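Local coordinates for dehydrogenase (Chromobacterium violaceum, PDB 3Q2I), which probably catalyses the NAD-dependent oxidation of the UDP-linked sugar UDP-GlcNAcA, a step toward 2,3-diacetamido-2,3-dideoxy-D-mannuronic acid, at residues G30-H35 with A39-V44; D69-T74 with I93-A98; L141-R146 with D286-D291; G154-V159 with W201-V206. All blocks are in the same frame, centred on the assembly; numbering follows the deposited sequence.

Interaction 1: G30-H35 with A39-V44; sequences GALEKH and AELIDV
In the beta-alpha-beta unit of the Rossmann fold formed by strand 14-19, helix 25-34 and strand 39-45, Leu32 from the last turn of the helix packs on Ala39 and Leu41 of the returning strand. Because Ala39 and Leu41 stand two apart in an extended chain, both side chains face the helix, while that of Glu40 between them points away. Leu32 divides its two methyls between them. CD2 lies 4.0 Å from Ala39 CB, where a small residue suits a strand that starts so close to the helix end, and CD1 lies 4.1 Å from Leu41 CB. Phe16 of strand 14-19 touches all three residues, so the leucines belong to the apolar layer between helix and sheet. Leu41 reaches it with CG anti to its own backbone nitrogen (chi1 179°), and its side chain crosses that of Leu32 at about a right angle. The reversal from helix to strand takes only three intervening residues. His35, the first residue to leave helical geometry, offers its carbonyl O to Ala39 N at 3.0 Å, a weak bond bent to 126° at the hydrogen. Its imidazole turns the other way: NE2 bonds to the carbonyl O of Pro305, and its side chain touches Tyr308 of helix 304-315. At the turn itself, Ala39 CB rests 3.6 Å from His35 O.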
loop_
_atom_site.group_PDB
_atom_site.type_symbol
_atom_site.label_atom_id
_atom_site.label_comp_id
_atom_site.label_asym_id
_atom_site.label_seq_id
_atom_site.Cartn_x
_atom_site.Cartn_y
_atom_site.Cartn_z
ATOM N N GLY A 30 -25.620 42.451 16.789
ATOM C CA GLY A 30 -25.632 43.600 15.890
ATOM C C GLY A 30 -26.523 43.360 14.687
ATOM O O GLY A 30 -27.321 44.222 14.289
ATOM N N ALA A 31 -26.390 42.182 14.079
ATOM C CA ALA A 31 -27.169 41.858 12.902
ATOM C C ALA A 31 -28.661 41.878 13.200
ATOM O O ALA A 31 -29.453 42.359 12.382
ATOM C CB ALA A 31 -26.753 40.479 12.351
ATOM N N LEU A 32 -29.022 41.299 14.334
ATOM C CA LEU A 32 -30.413 41.186 14.742
ATOM C C LEU A 32 -30.972 42.563 15.108
ATOM O O LEU A 32 -32.114 42.882 14.746
ATOM C CB LEU A 32 -30.564 40.221 15.908
ATOM C CG LEU A 32 -30.581 38.755 15.443
ATOM C CD1 LEU A 32 -30.137 37.878 16.598
ATOM C CD2 LEU A 32 -31.962 38.386 14.950
ATOM N N GLU A 33 -30.147 43.374 15.772
ATOM C CA GLU A 33 -30.506 44.782 16.044
ATOM C C GLU A 33 -30.848 45.534 14.773
ATOM O O GLU A 33 -31.871 46.230 14.719
ATOM C CB GLU A 33 -29.404 45.524 16.816
ATOM C CG GLU A 33 -29.489 45.233 18.307
ATOM C CD GLU A 33 -28.167 45.425 19.018
ATOM O OE1 GLU A 33 -27.287 46.088 18.427
ATOM O OE2 GLU A 33 -28.007 44.889 20.140
ATOM N N LYS A 34 -29.995 45.419 13.760
ATOM C CA LYS A 34 -30.312 45.950 12.446
ATOM C C LYS A 34 -31.662 45.477 11.916
ATOM O O LYS A 34 -32.418 46.257 11.356
ATOM C CB LYS A 34 -29.196 45.705 11.436
ATOM C CG LYS A 34 -27.906 46.410 11.833
ATOM C CD LYS A 34 -26.696 45.861 11.099
ATOM C CE LYS A 34 -25.965 46.982 10.397
ATOM N NZ LYS A 34 -24.521 47.003 10.761
ATOM N N HIS A 35 -31.983 44.204 12.089
ATOM C CA HIS A 35 -33.145 43.667 11.400
ATOM C C HIS A 35 -34.322 43.699 12.379
ATOM O O HIS A 35 -35.276 42.913 12.258
ATOM C CB HIS A 35 -32.884 42.265 10.810
ATOM C CG HIS A 35 -31.931 42.250 9.651
ATOM N ND1 HIS A 35 -32.206 42.862 8.448
ATOM C CD2 HIS A 35 -30.678 41.733 9.532
ATOM C CE1 HIS A 35 -31.184 42.697 7.625
ATOM N NE2 HIS A 35 -30.240 42.027 8.266
ATOM N N ALA A 39 -37.343 40.857 12.848
ATOM C CA ALA A 39 -36.768 39.795 13.664
ATOM C C ALA A 39 -36.571 40.247 15.102
ATOM O O ALA A 39 -36.196 41.398 15.357
ATOM C CB ALA A 39 -35.399 39.388 13.088
ATOM N N GLU A 40 -36.731 39.317 16.035
ATOM C CA GLU A 40 -36.316 39.563 17.402
ATOM C C GLU A 40 -35.600 38.381 18.050
ATOM O O GLU A 40 -35.888 37.214 17.758
ATOM C CB GLU A 40 -37.525 39.924 18.263
ATOM C CG GLU A 40 -38.508 38.774 18.429
ATOM C CD GLU A 40 -39.888 39.248 18.858
ATOM O OE1 GLU A 40 -40.885 38.583 18.489
ATOM O OE2 GLU A 40 -39.955 40.277 19.570
ATOM N N LEU A 41 -34.688 38.716 18.957
ATOM C CA LEU A 41 -33.970 37.729 19.748
ATOM C C LEU A 41 -34.646 37.620 21.108
ATOM O O LEU A 41 -34.595 38.560 21.903
ATOM C CB LEU A 41 -32.500 38.152 19.877
ATOM C CG LEU A 41 -31.620 37.223 20.713
ATOM C CD1 LEU A 41 -31.396 35.888 19.991
ATOM C CD2 LEU A 41 -30.296 37.977 20.806
ATOM N N ILE A 42 -35.254 36.478 21.396
ATOM C CA ILE A 42 -36.093 36.322 22.571
ATOM C C ILE A 42 -35.490 35.479 23.687
ATOM O O ILE A 42 -35.998 35.478 24.808
ATOM C CB ILE A 42 -37.501 35.778 22.198
ATOM C CG1 ILE A 42 -37.357 34.518 21.328
ATOM C CG2 ILE A 42 -38.247 36.795 21.335
ATOM C CD1 ILE A 42 -38.565 33.584 21.363
ATOM N N ASP A 43 -34.411 34.731 23.401
ATOM C CA ASP A 43 -33.857 33.859 24.414
ATOM C C ASP A 43 -32.358 33.674 24.123
ATOM O O ASP A 43 -31.992 33.588 22.951
ATOM C CB ASP A 43 -34.530 32.491 24.333
ATOM C CG ASP A 43 -35.970 32.536 24.782
ATOM O OD1 ASP A 43 -36.184 32.500 26.021
ATOM O OD2 ASP A 43 -36.851 32.615 23.901
ATOM N N VAL A 44 -31.539 33.711 25.168
ATOM C CA VAL A 44 -30.087 33.530 25.022
ATOM C C VAL A 44 -29.636 32.524 26.061
ATOM O O VAL A 44 -30.256 32.335 27.121
ATOM C CB VAL A 44 -29.255 34.828 25.101
ATOM C CG1 VAL A 44 -29.484 35.703 23.908
ATOM C CG2 VAL A 44 -29.497 35.583 26.446
#

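Interaction 2: D69-T74 with I93-A98; sequences DMLAQT and IECSEA
Two neighbouring helices of the Rossmann domain meet here through Leu71: helix 67-73, in the crossover from strand 62-64 to strand 78-81, and helix 88-97, which leads on to strand 101-104. The buried part is a leucine held between side chains of the opposite helix. Leu71 keeps CG beside its backbone nitrogen (chi1 -71°) and sends its two methyls to different partners, CD2 to Cys95 SG at 4.0 Å and CD1 to Glu94 CG at 3.9 Å. Cysteine suits this place, being compact and weakly polar. Toward solvent the contact thins out. Ala98, an exposed residue just past the helix, only borders it, with CB 4.4 Å from Leu71 CD1. Met70 faces inward instead and packs on the sheet at strands 14-19 and 39-45. Glu94 bridges the two characters: its extended chain passes obliquely over Leu71 CD1, touching it with CG and the carboxyl end, while its carboxylate bonds through OE1 to Thr68 OG1 at the start of the facing helix. That same OE1 lies 3.9 Å from Leu71 CD1.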
loop_
_atom_site.group_PDB
_atom_site.type_symbol
_atom_site.label_atom_id
_atom_site.label_comp_id
_atom_site.label_asym_id
_atom_site.label_seq_id
_atom_site.Cartn_x
_atom_site.Cartn_y
_atom_site.Cartn_z
ATOM N N ASP A 69 -32.733 23.340 28.742
ATOM C CA ASP A 69 -33.762 24.228 29.306
ATOM C C ASP A 69 -34.289 25.259 28.322
ATOM O O ASP A 69 -35.504 25.449 28.237
ATOM C CB ASP A 69 -33.188 25.000 30.486
ATOM C CG ASP A 69 -32.915 24.118 31.662
ATOM O OD1 ASP A 69 -33.420 22.976 31.650
ATOM O OD2 ASP A 69 -32.193 24.566 32.577
ATOM N N MET A 70 -33.407 25.999 27.654
ATOM C CA MET A 70 -33.870 26.989 26.692
ATOM C C MET A 70 -34.804 26.335 25.672
ATOM O O MET A 70 -35.819 26.947 25.290
ATOM C CB MET A 70 -32.715 27.767 26.043
ATOM C CG MET A 70 -33.111 28.720 24.931
ATOM S SD MET A 70 -31.862 29.865 24.333
ATOM C CE MET A 70 -30.916 28.691 23.329
ATOM N N LEU A 71 -34.505 25.098 25.255
ATOM C CA LEU A 71 -35.292 24.449 24.205
ATOM C C LEU A 71 -36.668 24.062 24.708
ATOM O O LEU A 71 -37.637 24.082 23.944
ATOM C CB LEU A 71 -34.594 23.189 23.683
ATOM C CG LEU A 71 -33.352 23.491 22.844
ATOM C CD1 LEU A 71 -32.775 22.172 22.328
ATOM C CD2 LEU A 71 -33.580 24.472 21.681
ATOM N N ALA A 72 -36.732 23.700 25.983
ATOM C CA ALA A 72 -38.015 23.448 26.650
ATOM C C ALA A 72 -38.912 24.702 26.771
ATOM O O ALA A 72 -40.123 24.593 26.976
ATOM C CB ALA A 72 -37.768 22.834 28.030
ATOM N N GLN A 73 -38.340 25.892 26.653
ATOM C CA GLN A 73 -39.092 27.107 26.924
ATOM C C GLN A 73 -39.363 27.984 25.707
ATOM O O GLN A 73 -40.444 28.568 25.569
ATOM C CB GLN A 73 -38.425 27.903 28.042
ATOM C CG GLN A 73 -38.301 27.139 29.350
ATOM C CD GLN A 73 -37.442 27.895 30.333
ATOM O OE1 GLN A 73 -37.477 29.129 30.356
ATOM N NE2 GLN A 73 -36.657 27.174 31.137
ATOM N N THR A 74 -38.391 28.092 24.811
ATOM C CA THR A 74 -38.434 29.120 23.792
ATOM C C THR A 74 -39.458 28.780 22.711
ATOM O O THR A 74 -39.692 27.616 22.407
ATOM C CB THR A 74 -37.028 29.348 23.190
ATOM O OG1 THR A 74 -37.027 30.536 22.388
ATOM C CG2 THR A 74 -36.607 28.146 22.325
ATOM N N ILE A 93 -28.392 18.745 16.431
ATOM C CA ILE A 93 -29.252 17.558 16.449
ATOM C C ILE A 93 -30.328 17.664 17.556
ATOM O O ILE A 93 -31.511 17.368 17.307
ATOM C CB ILE A 93 -28.368 16.286 16.639
ATOM C CG1 ILE A 93 -27.488 16.022 15.407
ATOM C CG2 ILE A 93 -29.223 15.055 16.938
ATOM C CD1 ILE A 93 -26.336 14.934 15.667
ATOM N N GLU A 94 -29.940 18.149 18.731
ATOM C CA GLU A 94 -30.916 18.352 19.826
ATOM C C GLU A 94 -31.989 19.378 19.424
ATOM O O GLU A 94 -33.202 19.087 19.600
ATOM C CB GLU A 94 -30.200 18.818 21.094
ATOM C CG GLU A 94 -31.114 18.660 22.328
ATOM C CD GLU A 94 -30.475 19.160 23.616
ATOM O OE1 GLU A 94 -31.252 19.329 24.581
ATOM O OE2 GLU A 94 -29.249 19.459 23.689
ATOM N N CYS A 95 -31.570 20.517 18.861
ATOM C CA CYS A 95 -32.506 21.515 18.294
ATOM C C CYS A 95 -33.452 20.900 17.272
ATOM O O CYS A 95 -34.678 21.070 17.348
ATOM C CB CYS A 95 -31.784 22.714 17.679
ATOM S SG CYS A 95 -30.867 23.692 18.872
ATOM N N SER A 96 -32.904 20.175 16.294
ATOM C CA SER A 96 -33.742 19.571 15.282
ATOM C C SER A 96 -34.752 18.618 15.890
ATOM O O SER A 96 -35.944 18.632 15.516
ATOM C CB SER A 96 -32.932 18.795 14.249
ATOM O OG SER A 96 -32.092 19.654 13.527
ATOM N N GLU A 97 -34.282 17.772 16.804
ATOM C CA GLU A 97 -35.147 16.781 17.414
ATOM C C GLU A 97 -36.229 17.418 18.310
ATOM O O GLU A 97 -37.227 16.769 18.585
ATOM C CB GLU A 97 -34.317 15.768 18.193
ATOM C CG GLU A 97 -33.506 14.894 17.241
ATOM C CD GLU A 97 -32.636 13.884 17.936
ATOM O OE1 GLU A 97 -32.511 13.903 19.183
ATOM O OE2 GLU A 97 -32.052 13.068 17.196
ATOM N N ALA A 98 -36.010 18.649 18.752
ATOM C CA ALA A 98 -37.019 19.393 19.534
ATOM C C ALA A 98 -37.901 20.248 18.640
ATOM O O ALA A 98 -38.710 21.042 19.131
ATOM C CB ALA A 98 -36.349 20.304 20.575
#

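Interaction 3: L141-R146 with D286-D291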
loop_
_atom_site.group_PDB
_atom_site.type_symbol
_atom_site.label_atom_id
_atom_site.label_comp_id
_atom_site.label_asym_id
_atom_site.label_seq_id
_atom_site.Cartn_x
_atom_site.Cartn_y
_atom_site.Cartn_z
ATOM N N LEU A 141 -15.848 38.775 -4.019
ATOM C CA LEU A 141 -16.156 37.338 -4.147
ATOM C C LEU A 141 -17.405 37.136 -4.983
ATOM O O LEU A 141 -17.443 36.240 -5.806
ATOM C CB LEU A 141 -16.311 36.689 -2.770
ATOM C CG LEU A 141 -14.975 36.626 -2.019
ATOM C CD1 LEU A 141 -15.129 35.928 -0.688
ATOM C CD2 LEU A 141 -13.869 35.963 -2.862
ATOM N N GLN A 142 -18.372 38.058 -4.875
ATOM C CA GLN A 142 -19.486 38.083 -5.823
ATOM C C GLN A 142 -19.127 38.325 -7.274
ATOM O O GLN A 142 -19.623 37.622 -8.155
ATOM C CB GLN A 142 -20.551 39.068 -5.329
ATOM C CG GLN A 142 -21.387 38.480 -4.198
ATOM C CD GLN A 142 -22.181 37.235 -4.585
ATOM O OE1 GLN A 142 -22.914 37.263 -5.562
ATOM N NE2 GLN A 142 -22.038 36.135 -3.828
ATOM N N LEU A 143 -18.237 39.269 -7.557
ATOM C CA LEU A 143 -17.804 39.422 -8.937
ATOM C C LEU A 143 -17.112 38.181 -9.495
ATOM O O LEU A 143 -17.333 37.812 -10.640
ATOM C CB LEU A 143 -16.836 40.608 -9.095
ATOM C CG LEU A 143 -17.510 41.974 -9.264
ATOM C CD1 LEU A 143 -16.480 43.119 -9.080
ATOM C CD2 LEU A 143 -18.070 41.986 -10.658
ATOM N N LEU A 144 -16.185 37.620 -8.715
ATOM C CA LEU A 144 -15.557 36.352 -9.061
ATOM C C LEU A 144 -16.631 35.310 -9.338
ATOM O O LEU A 144 -16.575 34.619 -10.356
ATOM C CB LEU A 144 -14.698 35.841 -7.887
ATOM C CG LEU A 144 -13.245 36.300 -7.834
ATOM C CD1 LEU A 144 -12.574 35.811 -6.560
ATOM C CD2 LEU A 144 -12.483 35.888 -9.089
ATOM N N LYS A 145 -17.584 35.160 -8.425
ATOM C CA LYS A 145 -18.615 34.153 -8.659
ATOM C C LYS A 145 -19.377 34.400 -9.972
ATOM O O LYS A 145 -19.658 33.480 -10.756
ATOM C CB LYS A 145 -19.571 34.056 -7.472
ATOM C CG LYS A 145 -20.666 33.002 -7.661
ATOM C CD LYS A 145 -20.154 31.543 -7.635
ATOM C CE LYS A 145 -21.314 30.528 -7.625
ATOM N NZ LYS A 145 -20.888 29.092 -7.670
ATOM N N ARG A 146 -19.731 35.662 -10.195
ATOM C CA ARG A 146 -20.385 36.024 -11.443
ATOM C C ARG A 146 -19.540 35.697 -12.672
ATOM O O ARG A 146 -20.036 35.146 -13.668
ATOM C CB ARG A 146 -20.832 37.490 -11.375
ATOM C CG ARG A 146 -22.073 37.660 -10.528
ATOM C CD ARG A 146 -22.387 39.127 -10.189
ATOM N NE ARG A 146 -22.516 39.969 -11.382
ATOM C CZ ARG A 146 -22.264 41.277 -11.408
ATOM N NH1 ARG A 146 -21.873 41.914 -10.314
ATOM N NH2 ARG A 146 -22.394 41.957 -12.540
ATOM N N ASP A 286 -17.469 44.344 -15.560
ATOM C CA ASP A 286 -16.142 44.960 -15.457
ATOM C C ASP A 286 -16.073 46.417 -14.985
ATOM O O ASP A 286 -15.016 46.873 -14.530
ATOM C CB ASP A 286 -15.341 44.799 -16.753
ATOM C CG ASP A 286 -15.097 43.347 -17.114
ATOM O OD1 ASP A 286 -14.984 42.506 -16.186
ATOM O OD2 ASP A 286 -15.024 43.064 -18.333
ATOM N N GLU A 287 -17.170 47.163 -15.075
ATOM C CA GLU A 287 -17.136 48.541 -14.583
ATOM C C GLU A 287 -17.401 48.714 -13.087
ATOM O O GLU A 287 -17.202 49.791 -12.531
ATOM C CB GLU A 287 -17.990 49.483 -15.432
ATOM C CG GLU A 287 -19.394 49.005 -15.747
ATOM C CD GLU A 287 -19.877 49.527 -17.097
ATOM O OE1 GLU A 287 -20.850 48.963 -17.653
ATOM O OE2 GLU A 287 -19.263 50.492 -17.611
ATOM N N GLU A 288 -17.774 47.627 -12.423
ATOM C CA GLU A 288 -17.958 47.621 -10.974
ATOM C C GLU A 288 -16.639 47.419 -10.226
ATOM O O GLU A 288 -16.607 47.420 -8.996
ATOM C CB GLU A 288 -18.958 46.524 -10.599
ATOM C CG GLU A 288 -20.217 46.594 -11.446
ATOM C CD GLU A 288 -21.096 45.358 -11.345
ATOM O OE1 GLU A 288 -21.188 44.773 -10.244
ATOM O OE2 GLU A 288 -21.714 44.987 -12.364
ATOM N N ILE A 289 -15.543 47.274 -10.969
ATOM C CA ILE A 289 -14.328 46.680 -10.413
ATOM C C ILE A 289 -13.547 47.527 -9.414
ATOM O O ILE A 289 -12.929 46.988 -8.482
ATOM C CB ILE A 289 -13.391 46.121 -11.495
ATOM C CG1 ILE A 289 -13.302 44.607 -11.328
ATOM C CG2 ILE A 289 -11.999 46.737 -11.368
ATOM C CD1 ILE A 289 -14.392 43.827 -12.019
ATOM N N LYS A 290 -13.584 48.845 -9.587
ATOM C CA LYS A 290 -12.998 49.744 -8.597
ATOM C C LYS A 290 -13.843 49.773 -7.317
ATOM O O LYS A 290 -13.319 49.594 -6.214
ATOM C CB LYS A 290 -12.817 51.137 -9.201
ATOM C CG LYS A 290 -12.198 51.101 -10.605
ATOM C CD LYS A 290 -12.372 49.721 -11.260
ATOM C CE LYS A 290 -13.737 49.583 -11.928
ATOM N NZ LYS A 290 -13.567 49.599 -13.408
ATOM N N ASP A 291 -15.154 49.943 -7.484
ATOM C CA ASP A 291 -16.123 49.911 -6.385
ATOM C C ASP A 291 -16.197 48.590 -5.602
ATOM O O ASP A 291 -16.273 48.596 -4.373
ATOM C CB ASP A 291 -17.520 50.289 -6.893
ATOM C CG ASP A 291 -17.538 51.626 -7.595
ATOM O OD1 ASP A 291 -17.010 52.591 -7.008
ATOM O OD2 ASP A 291 -18.056 51.714 -8.731
#
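Glu288 OE1 takes the shortest polar bond of this contact, 2.9 Å from Arg146 NH1, and OE2 receives NH2 of the same arginine at 3.1 Å. The guanidinium thus meets the carboxylate end-on, one nitrogen to each oxygen. Both bonds are nearly straight, 174° for the NH1 bond, and both come from the syn side of the oxygens but tilted out of the carboxylate plane. The oxygens lie in the guanidinium plane, and the carboxylate is turned so that the two planes stand 25° apart. Two parallel bonds of this kind fix the rotation of both groups, which a single bond would not do. Glutamate reaches the site with its chain extended beyond CG, whereas the arginine bends at chi3 (56°) to bring its end across at about a right angle. One turn back along the helix, Leu143 forms the apolar half of the contact: its CD1 lies 3.7 Å from Ile289 CD1. Ile274 and Trp277 of strand 273-279 touch both of these residues, and Met285 touches Leu143 and Arg146, so the salt bridge sits beside an apolar cluster. Overall this is a bidentate arginine-glutamate salt bridge flanking a hydrophobic helix-helix contact, joining helix 139-149 to helix 289-292 beside strand 273-279 of the large mixed sheet.

Interaction 4: G154-V159 with W201-V206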
loop_
_atom_site.group_PDB
_atom_site.type_symbol
_atom_site.label_atom_id
_atom_site.label_comp_id
_atom_site.label_asym_id
_atom_site.label_seq_id
_atom_site.Cartn_x
_atom_site.Cartn_y
_atom_site.Cartn_z
ATOM N N GLY A 154 -13.325 30.400 -19.521
ATOM C CA GLY A 154 -13.267 29.147 -20.257
ATOM C C GLY A 154 -12.704 28.090 -19.295
ATOM O O GLY A 154 -13.005 28.110 -18.117
ATOM N N ARG A 155 -11.928 27.158 -19.823
ATOM C CA ARG A 155 -11.405 26.045 -19.013
ATOM C C ARG A 155 -10.475 26.605 -17.935
ATOM O O ARG A 155 -9.572 27.357 -18.255
ATOM C CB ARG A 155 -10.653 25.070 -19.928
ATOM C CG ARG A 155 -10.058 23.891 -19.138
ATOM C CD ARG A 155 -9.532 22.739 -19.978
ATOM N NE ARG A 155 -9.492 21.528 -19.146
ATOM C CZ ARG A 155 -9.156 20.319 -19.582
ATOM N NH1 ARG A 155 -9.138 19.296 -18.739
ATOM N NH2 ARG A 155 -8.843 20.135 -20.858
ATOM N N ILE A 156 -10.662 26.219 -16.669
ATOM C CA ILE A 156 -9.749 26.627 -15.604
ATOM C C ILE A 156 -8.538 25.698 -15.552
ATOM O O ILE A 156 -8.690 24.471 -15.656
ATOM C CB ILE A 156 -10.430 26.569 -14.209
ATOM C CG1 ILE A 156 -11.776 27.303 -14.241
ATOM C CG2 ILE A 156 -9.510 27.008 -13.092
ATOM C CD1 ILE A 156 -11.611 28.726 -14.501
ATOM N N TYR A 157 -7.374 26.317 -15.374
ATOM C CA TYR A 157 -6.121 25.580 -15.392
ATOM C C TYR A 157 -5.426 25.558 -14.042
ATOM O O TYR A 157 -4.923 24.514 -13.638
ATOM C CB TYR A 157 -5.106 26.183 -16.378
ATOM C CG TYR A 157 -5.636 26.183 -17.808
ATOM C CD1 TYR A 157 -6.288 25.069 -18.342
ATOM C CD2 TYR A 157 -5.405 27.272 -18.635
ATOM C CE1 TYR A 157 -6.676 25.023 -19.686
ATOM C CE2 TYR A 157 -5.801 27.229 -19.953
ATOM C CZ TYR A 157 -6.454 26.132 -20.448
ATOM O OH TYR A 157 -6.821 26.086 -21.769
ATOM N N MET A 158 -5.364 26.695 -13.345
ATOM C CA MET A 158 -4.499 26.884 -12.208
ATOM C C MET A 158 -5.107 27.839 -11.199
ATOM O O MET A 158 -5.620 28.903 -11.534
ATOM C CB MET A 158 -3.120 27.367 -12.688
ATOM C CG MET A 158 -2.101 27.783 -11.612
ATOM S SD MET A 158 -1.775 26.508 -10.352
ATOM C CE MET A 158 -1.342 25.111 -11.391
ATOM N N VAL A 159 -5.075 27.444 -9.934
ATOM C CA VAL A 159 -5.652 28.205 -8.824
ATOM C C VAL A 159 -4.646 28.251 -7.669
ATOM O O VAL A 159 -4.003 27.226 -7.354
ATOM C CB VAL A 159 -6.993 27.569 -8.338
ATOM C CG1 VAL A 159 -7.593 28.404 -7.197
ATOM C CG2 VAL A 159 -8.006 27.497 -9.458
ATOM N N TRP A 201 -16.874 26.222 -4.095
ATOM C CA TRP A 201 -17.944 27.202 -4.428
ATOM C C TRP A 201 -17.547 27.966 -5.681
ATOM O O TRP A 201 -18.388 28.134 -6.572
ATOM C CB TRP A 201 -18.090 28.176 -3.268
ATOM C CG TRP A 201 -19.075 29.270 -3.570
ATOM C CD1 TRP A 201 -20.391 29.113 -3.910
ATOM C CD2 TRP A 201 -18.838 30.687 -3.455
ATOM N NE1 TRP A 201 -20.961 30.363 -4.097
ATOM C CE2 TRP A 201 -20.036 31.336 -3.820
ATOM C CE3 TRP A 201 -17.734 31.464 -3.108
ATOM C CZ2 TRP A 201 -20.156 32.737 -3.841
ATOM C CZ3 TRP A 201 -17.855 32.846 -3.116
ATOM C CH2 TRP A 201 -19.059 33.463 -3.482
ATOM N N LEU A 202 -16.287 28.392 -5.803
ATOM C CA LEU A 202 -15.920 29.139 -7.017
ATOM C C LEU A 202 -15.450 28.198 -8.088
ATOM O O LEU A 202 -15.821 28.377 -9.237
ATOM C CB LEU A 202 -14.832 30.179 -6.814
ATOM C CG LEU A 202 -15.196 31.336 -5.883
ATOM C CD1 LEU A 202 -13.990 32.246 -5.742
ATOM C CD2 LEU A 202 -16.361 32.105 -6.569
ATOM N N ILE A 203 -14.561 27.249 -7.764
ATOM C CA ILE A 203 -13.912 26.536 -8.851
ATOM C C ILE A 203 -14.629 25.272 -9.312
ATOM O O ILE A 203 -14.572 24.915 -10.482
ATOM C CB ILE A 203 -12.387 26.237 -8.564
ATOM C CG1 ILE A 203 -11.721 27.434 -7.898
ATOM C CG2 ILE A 203 -11.642 25.532 -9.716
ATOM C CD1 ILE A 203 -11.577 28.686 -8.771
ATOM N N GLY A 204 -15.340 24.617 -8.399
ATOM C CA GLY A 204 -16.138 23.457 -8.798
ATOM C C GLY A 204 -15.721 22.176 -8.059
ATOM O O GLY A 204 -14.939 22.215 -7.104
ATOM N N PRO A 205 -16.274 21.038 -8.484
ATOM C CA PRO A 205 -16.055 19.803 -7.739
ATOM C C PRO A 205 -14.586 19.407 -7.720
ATOM O O PRO A 205 -13.949 19.340 -8.770
ATOM C CB PRO A 205 -16.842 18.773 -8.548
ATOM C CG PRO A 205 -17.949 19.618 -9.239
ATOM C CD PRO A 205 -17.264 20.893 -9.572
ATOM N N VAL A 206 -14.097 19.064 -6.522
ATOM C CA VAL A 206 -12.719 18.625 -6.307
ATOM C C VAL A 206 -12.672 17.104 -6.455
ATOM O O VAL A 206 -13.574 16.365 -6.010
ATOM C CB VAL A 206 -12.220 19.082 -4.920
ATOM C CG1 VAL A 206 -10.886 18.351 -4.564
ATOM C CG2 VAL A 206 -12.109 20.632 -4.876
#
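The flat groups stand to either side of the place where Ile203 meets Val159 and Ile156, and neither ring enters it. One face of the Tyr157 ring lies over the carbonyl O of Arg155, 3.8 Å from the plane and above the ring centre. One face of the Trp201 indole carries Leu202 CD2, 3.7 Å above it and displaced toward the rim, and the indole makes cation-pi contacts with Arg136 and Lys145. Between the rings the contact is purely aliphatic. Val159 and Ile203 reach toward each other tip to tip, Val159 CG2 coming within 3.8 Å of Ile203 CD1. Ile156 CG2 joins from farther off, 4.3 Å from Ile203 CG2. Beta-branched Ile156 and Val159 suit the strand, and Ile203, at the last turn of the helix, offers an apolar surface to them. Ile156 and Val159 are three residues apart, yet both point toward the helix, because Tyr157 and Met158 form a classic beta bulge opposite Leu258. The side chains of Tyr157 and Met158 point away from the helix, onto Leu245 and Gly226, both of a second subunit. Gly204, the first residue past the helix, has phi 120°, where a side chain would press against the preceding carbonyl O. Trp232 of strand 225-232 and Ile257 of strand 252-259 both touch Ile203, while Leu202 packs on helix 139-149, so helix 193-203 ends on the mixed sheet next to that helix.

Overall arrangement
From the N terminus, interaction 1 closes the short reversal from helix 25-34 to strand 39-45, and interaction 2 closes a loop between two later helices of the same Rossmann domain. The two are in series, their centres 19 Å apart, yet they touch: Asp43 probably hydrogen-bonds Thr74. Interaction 3 spans a far longer loop, from helix 139-149 to helix 289-292, and interaction 4, joining strand 156-164 to helix 193-203, is nested inside it. These two meet through Lys145 and the carbonyl of Trp201. Interactions 1 and 2 lie in the nucleotide-binding domain, whereas 3 and 4 lie around the large mixed sheet, 4 across the chain's centre from both of the first pair and 3 from interaction 2.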